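Local coordinates for protein TqaL (Neurospora crassa, PDB 7EEH) that belongs to the cupin-type 2OG-Fe dioxygenase family and holds an iron(III) ion in a site made by two histidines and an aspartate, at residues B[200-206]-B[256-262]. The protein carries 1 engineered substitution. Numbering follows the deposited sequence. Where two conformers were deposited one is given.
Sequences NMDLAAN and SPVLPLD
Two loop segments, 200-206 and 256-262, meet through a single beta bridge between Met201 and Pro260, whose CA atoms lie 4.7 Å apart. Two backbone bonds flank this pair: Leu261 N gives its hydrogen to Asn200 O, and Asp202 N gives its own to Leu259 O at 2.8 Å. Asn200 O also receives a CA-H...O contact from Pro260. Beyond the bridge the side-chain amide of Asn200 takes over the pairing. With CG anti to the backbone N (chi1 -175°), this amide comes alongside the backbone of Asp262 and binds it twice. Asp262 N reaches a lone pair of Asn200 OD1 at 2.8 Å, in the carbonyl plane and nearly straight (172° at the hydrogen), while Asn200 ND2 donates to Asp262 O at 3.1 Å, a partner lying almost in its amide plane. ND2 also bonds to Glu266 O, so three hydrogen bonds in all hold the amide and fix its rotation. Apolar contacts are few: Met201, a selenomethionine, lays SE across CG1 of Val258 at 4.0 Å, the two side chains at about a right angle, and Leu259 CD1 packs on Ala205 CB at 3.6 Å. At the other end, Ser256 OG donates to Asn206 O from above its carbonyl plane, and a water donates both to that oxygen and to Pro257 O. Segment 200-206 leads from strand 190-199 to strand 209-213, and segment 256-262 from strand 252-255 to strand 267-277, so the contact joins two of the connections between the large and the small antiparallel sheet. Val258 rests on strands 158-170 and 267-277 of the large sheet, whereas Asn206, in one of its two conformers, bonds through OD1 to Arg234 of strand 231-236 and through ND2 to Leu231 O of a second subunit.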
# COMPACT_ATOMS: atom_id res chain seq x y z
N ASN B 200 -0.25 -36.95 3.51
CA ASN B 200 -0.38 -37.99 2.48
C ASN B 200 -1.59 -37.74 1.58
O ASN B 200 -2.28 -38.67 1.16
CB ASN B 200 -0.44 -39.39 3.10
CG ASN B 200 -0.44 -40.50 2.03
OD1 ASN B 200 0.18 -40.37 0.97
ND2 ASN B 200 -1.18 -41.57 2.30
N MSE B 201 -1.84 -36.49 1.27
CA MSE B 201 -3.01 -36.18 0.47
C MSE B 201 -2.59 -35.88 -0.95
O MSE B 201 -1.78 -34.99 -1.19
CB MSE B 201 -3.77 -35.00 1.08
CG MSE B 201 -4.86 -34.42 0.22
SE MSE B 201 -6.09 -33.25 1.26
CE MSE B 201 -5.00 -31.74 1.51
N ASP B 202 -3.14 -36.65 -1.90
CA ASP B 202 -2.84 -36.46 -3.32
C ASP B 202 -3.50 -35.17 -3.81
O ASP B 202 -4.73 -35.10 -3.90
CB ASP B 202 -3.33 -37.66 -4.13
CG ASP B 202 -2.86 -37.62 -5.57
OD1 ASP B 202 -2.04 -36.74 -5.91
OD2 ASP B 202 -3.30 -38.49 -6.36
N LEU B 203 -2.70 -34.17 -4.17
CA LEU B 203 -3.23 -32.87 -4.55
C LEU B 203 -3.59 -32.78 -6.02
O LEU B 203 -4.59 -32.16 -6.38
CB LEU B 203 -2.23 -31.77 -4.18
CG LEU B 203 -2.11 -31.65 -2.66
CD1 LEU B 203 -0.86 -30.91 -2.23
CD2 LEU B 203 -3.37 -30.99 -2.09
N ALA B 204 -2.79 -33.41 -6.89
CA ALA B 204 -3.01 -33.30 -8.33
C ALA B 204 -4.38 -33.82 -8.72
O ALA B 204 -5.04 -33.26 -9.61
CB ALA B 204 -1.91 -34.04 -9.09
N ALA B 205 -4.85 -34.87 -8.07
CA ALA B 205 -6.17 -35.41 -8.38
C ALA B 205 -7.24 -34.43 -7.89
O ALA B 205 -6.95 -33.35 -7.38
CB ALA B 205 -6.33 -36.80 -7.78
N ASN B 206 -8.50 -34.78 -8.08
CA ASN B 206 -9.55 -33.97 -7.47
C ASN B 206 -9.84 -34.55 -6.09
O ASN B 206 -10.87 -35.17 -5.82
CB ASN B 206 -10.77 -33.88 -8.37
CG ASN B 206 -10.80 -32.57 -9.13
OD1 ASN B 206 -9.75 -32.00 -9.44
ND2 ASN B 206 -12.00 -32.06 -9.43
N SER B 256 -15.49 -33.41 -2.48
CA SER B 256 -15.06 -34.72 -2.94
C SER B 256 -14.16 -35.37 -1.90
O SER B 256 -13.55 -34.68 -1.08
CB SER B 256 -14.32 -34.59 -4.27
OG SER B 256 -13.00 -34.14 -4.08
N PRO B 257 -14.06 -36.71 -1.89
CA PRO B 257 -13.26 -37.38 -0.85
C PRO B 257 -11.79 -37.02 -0.93
O PRO B 257 -11.24 -36.75 -1.99
CB PRO B 257 -13.47 -38.87 -1.16
CG PRO B 257 -14.71 -38.93 -1.99
CD PRO B 257 -14.73 -37.67 -2.79
N VAL B 258 -11.14 -37.05 0.24
CA VAL B 258 -9.68 -37.00 0.26
C VAL B 258 -9.13 -38.24 -0.42
O VAL B 258 -9.57 -39.36 -0.15
CB VAL B 258 -9.17 -36.89 1.70
CG1 VAL B 258 -7.65 -36.87 1.72
CG2 VAL B 258 -9.72 -35.66 2.37
N LEU B 259 -8.16 -38.03 -1.31
CA LEU B 259 -7.47 -39.14 -1.97
C LEU B 259 -6.06 -39.25 -1.44
O LEU B 259 -5.34 -38.24 -1.38
CB LEU B 259 -7.44 -38.94 -3.49
CG LEU B 259 -8.78 -39.03 -4.22
CD1 LEU B 259 -8.61 -38.66 -5.68
CD2 LEU B 259 -9.38 -40.41 -4.08
N PRO B 260 -5.61 -40.44 -1.05
CA PRO B 260 -4.25 -40.58 -0.52
C PRO B 260 -3.24 -40.63 -1.66
O PRO B 260 -3.46 -41.26 -2.69
CB PRO B 260 -4.30 -41.90 0.25
CG PRO B 260 -5.42 -42.68 -0.36
CD PRO B 260 -6.28 -41.75 -1.19
N LEU B 261 -2.13 -39.92 -1.46
CA LEU B 261 -1.04 -39.98 -2.41
C LEU B 261 -0.47 -41.39 -2.49
O LEU B 261 -0.49 -42.03 -3.55
CB LEU B 261 0.04 -38.98 -2.00
CG LEU B 261 1.27 -38.90 -2.89
CD1 LEU B 261 0.85 -38.62 -4.33
CD2 LEU B 261 2.22 -37.85 -2.37
N ASP B 262 0.04 -41.89 -1.37
CA ASP B 262 0.48 -43.27 -1.24
C ASP B 262 -0.70 -44.10 -0.75
O ASP B 262 -1.10 -43.99 0.42
CB ASP B 262 1.66 -43.35 -0.28
CG ASP B 262 2.15 -44.77 -0.03
OD1 ASP B 262 1.56 -45.73 -0.56
OD2 ASP B 262 3.14 -44.91 0.72
O HOH W 1 -12.17 -37.17 -4.54